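Local coordinates for polyphosphate kinase (Porphyromonas gingivalis, PDB 2O8R), which probably catalyses the reversible transfer of the terminal phosphate of ATP to a growing chain of inorganic polyphosphate, at residues S43-N48 and E96-I101. The protein carries 3 engineered substitutions. Numbering follows the deposited sequence.
Sequences SIFSSN and ELYYRI. With SO4 (sulfate ion), chain D.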
loop_
_atom_site.group_PDB
_atom_site.type_symbol
_atom_site.label_atom_id
_atom_site.label_comp_id
_atom_site.label_asym_id
_atom_site.label_seq_id
_atom_site.Cartn_x
_atom_site.Cartn_y
_atom_site.Cartn_z
ATOM N N SER A 43 -3.362 -11.270 19.109
ATOM C CA SER A 43 -2.635 -10.336 18.254
ATOM C C SER A 43 -2.886 -8.869 18.644
ATOM O O SER A 43 -1.941 -8.090 18.806
ATOM C CB SER A 43 -3.001 -10.598 16.786
ATOM O OG SER A 43 -3.127 -9.395 16.052
ATOM N N ILE A 44 -4.161 -8.519 18.815
ATOM C CA ILE A 44 -4.578 -7.179 19.226
ATOM C C ILE A 44 -3.905 -6.777 20.529
ATOM O O ILE A 44 -3.322 -5.693 20.614
ATOM C CB ILE A 44 -6.112 -7.057 19.382
ATOM C CG1 ILE A 44 -6.796 -7.136 18.014
ATOM C CG2 ILE A 44 -6.474 -5.752 20.084
ATOM C CD1 ILE A 44 -8.321 -7.292 18.071
ATOM N N PHE A 45 -3.966 -7.668 21.521
ATOM C CA PHE A 45 -3.329 -7.439 22.818
ATOM C C PHE A 45 -1.857 -7.087 22.655
ATOM O O PHE A 45 -1.347 -6.174 23.313
ATOM C CB PHE A 45 -3.470 -8.670 23.709
ATOM C CG PHE A 45 -2.658 -8.605 24.968
ATOM C CD1 PHE A 45 -3.206 -8.103 26.131
ATOM C CD2 PHE A 45 -1.346 -9.064 24.994
ATOM C CE1 PHE A 45 -2.465 -8.046 27.296
ATOM C CE2 PHE A 45 -0.604 -9.018 26.152
ATOM C CZ PHE A 45 -1.156 -8.507 27.307
ATOM N N SER A 46 -1.187 -7.824 21.776
ATOM C CA SER A 46 0.220 -7.622 21.521
ATOM C C SER A 46 0.463 -6.267 20.873
ATOM O O SER A 46 1.371 -5.545 21.297
ATOM C CB SER A 46 0.769 -8.734 20.632
ATOM O OG SER A 46 0.652 -9.995 21.259
ATOM N N SER A 47 -0.342 -5.923 19.860
ATOM C CA SER A 47 -0.177 -4.626 19.166
ATOM C C SER A 47 -0.491 -3.417 20.045
ATOM O O SER A 47 0.159 -2.377 19.921
ATOM C CB SER A 47 -0.990 -4.555 17.864
ATOM O OG SER A 47 -2.209 -5.251 17.992
ATOM N N ASN A 48 -1.483 -3.560 20.927
ATOM C CA ASN A 48 -1.805 -2.525 21.911
ATOM C C ASN A 48 -0.672 -2.278 22.881
ATOM O O ASN A 48 -0.380 -1.140 23.197
ATOM C CB ASN A 48 -3.048 -2.884 22.723
ATOM C CG ASN A 48 -4.274 -3.000 21.877
ATOM O OD1 ASN A 48 -4.303 -2.547 20.725
ATOM N ND2 ASN A 48 -5.304 -3.616 22.435
ATOM N N GLU A 96 2.560 -13.966 31.289
ATOM C CA GLU A 96 2.446 -15.347 31.734
ATOM C C GLU A 96 1.082 -15.927 31.402
ATOM O O GLU A 96 0.966 -17.081 30.961
ATOM C CB GLU A 96 2.687 -15.437 33.231
ATOM C CG GLU A 96 4.123 -15.194 33.643
ATOM C CD GLU A 96 4.351 -15.455 35.120
ATOM O OE1 GLU A 96 3.436 -15.997 35.786
ATOM O OE2 GLU A 96 5.449 -15.120 35.613
ATOM N N LEU A 97 0.050 -15.122 31.627
ATOM C CA LEU A 97 -1.291 -15.475 31.195
ATOM C C LEU A 97 -1.356 -15.740 29.683
ATOM O O LEU A 97 -1.883 -16.776 29.260
ATOM C CB LEU A 97 -2.269 -14.368 31.586
ATOM C CG LEU A 97 -3.723 -14.525 31.156
ATOM C CD1 LEU A 97 -4.320 -15.836 31.666
ATOM C CD2 LEU A 97 -4.500 -13.349 31.669
ATOM N N TYR A 98 -0.813 -14.810 28.890
ATOM C CA TYR A 98 -0.776 -14.915 27.430
ATOM C C TYR A 98 -0.242 -16.270 26.957
ATOM O O TYR A 98 -0.869 -16.946 26.136
ATOM C CB TYR A 98 0.089 -13.789 26.868
ATOM C CG TYR A 98 -0.016 -13.530 25.376
ATOM C CD1 TYR A 98 -0.730 -12.438 24.893
ATOM C CD2 TYR A 98 0.644 -14.340 24.456
ATOM C CE1 TYR A 98 -0.808 -12.177 23.533
ATOM C CE2 TYR A 98 0.567 -14.088 23.089
ATOM C CZ TYR A 98 -0.153 -13.009 22.637
ATOM O OH TYR A 98 -0.225 -12.767 21.284
ATOM N N TYR A 99 0.905 -16.674 27.487
ATOM C CA TYR A 99 1.509 -17.930 27.069
ATOM C C TYR A 99 0.740 -19.172 27.522
ATOM O O TYR A 99 0.689 -20.172 26.802
ATOM C CB TYR A 99 2.976 -17.975 27.470
ATOM C CG TYR A 99 3.861 -17.185 26.524
ATOM C CD1 TYR A 99 4.383 -17.767 25.366
ATOM C CD2 TYR A 99 4.169 -15.857 26.777
ATOM C CE1 TYR A 99 5.192 -17.046 24.494
ATOM C CE2 TYR A 99 4.980 -15.130 25.912
ATOM C CZ TYR A 99 5.482 -15.728 24.779
ATOM O OH TYR A 99 6.285 -15.000 23.946
ATOM N N ARG A 100 0.124 -19.089 28.699
ATOM C CA ARG A 100 -0.799 -20.118 29.149
ATOM C C ARG A 100 -1.943 -20.285 28.151
ATOM O O ARG A 100 -2.231 -21.394 27.726
ATOM C CB ARG A 100 -1.331 -19.813 30.552
ATOM C CG ARG A 100 -0.578 -20.525 31.660
ATOM C CD ARG A 100 -1.231 -20.306 33.013
ATOM N NE ARG A 100 -0.862 -19.018 33.591
ATOM C CZ ARG A 100 -1.720 -18.065 33.940
ATOM N NH1 ARG A 100 -3.027 -18.248 33.795
ATOM N NH2 ARG A 100 -1.262 -16.927 34.448
ATOM N N ILE A 101 -2.568 -19.184 27.750
ATOM C CA ILE A 101 -3.630 -19.245 26.748
ATOM C C ILE A 101 -3.103 -19.838 25.448
ATOM O O ILE A 101 -3.729 -20.718 24.866
ATOM C CB ILE A 101 -4.257 -17.864 26.504
ATOM C CG1 ILE A 101 -4.884 -17.361 27.796
ATOM C CG2 ILE A 101 -5.358 -17.943 25.473
ATOM C CD1 ILE A 101 -5.219 -15.916 27.793
HETATM S S SO4 D . 3.653 -10.910 23.549
HETATM O O1 SO4 D . 2.236 -10.871 23.202
HETATM O O2 SO4 D . 3.956 -12.176 24.212
HETATM O O3 SO4 D . 4.476 -10.782 22.338
HETATM O O4 SO4 D . 3.928 -9.822 24.486
#
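S46 OG is the polar hub between the two helices: it is hydrogen-bonded to O1 of a sulfate ion at 2.7 Å and to L42 O, one turn earlier, and lies 2.9 Å from the phenolic OH of Y98. Helices 35-63 and 83-112 belong to the helical N-terminal domain of this PPK1-family enzyme, and here the axes of segments 43-48 and 96-101 run nearly antiparallel, at 156°. These axes come no closer than 12.1 Å, a wide spacing that is bridged by the long aromatic side chain of Y98. With CG anti to the backbone N (chi1 -166°), Y98 reaches across to the neighbouring helix, where its OH also makes a weak hydrogen bond to L42 O. One face of its ring receives the sulfate, whose O1 sits 3.2 Å above the plane, displaced toward the rim and 3.3 Å from CZ. F45 reaches back from the facing helix, and the two side chains slide past each other in opposite directions, F45 CD2 meeting Y98 CD1 at 3.4 Å, with the ring planes inclined obliquely at 39°. L25 of helix 13-29 packs on F45, L97 and I101, so a third helix joins the apolar part of the interface. The ion probably comes from the crystallisation liquor. N48, predicted to bind ATP, lies further along the same helix as S46, and its ND2 is hydrogen-bonded to N21 OD1. On the second helix, Y99 also borders the sulfate, its CE2 being 3.6 Å from O2, while its hydroxyl is tied to the carbonyl oxygen of Y300.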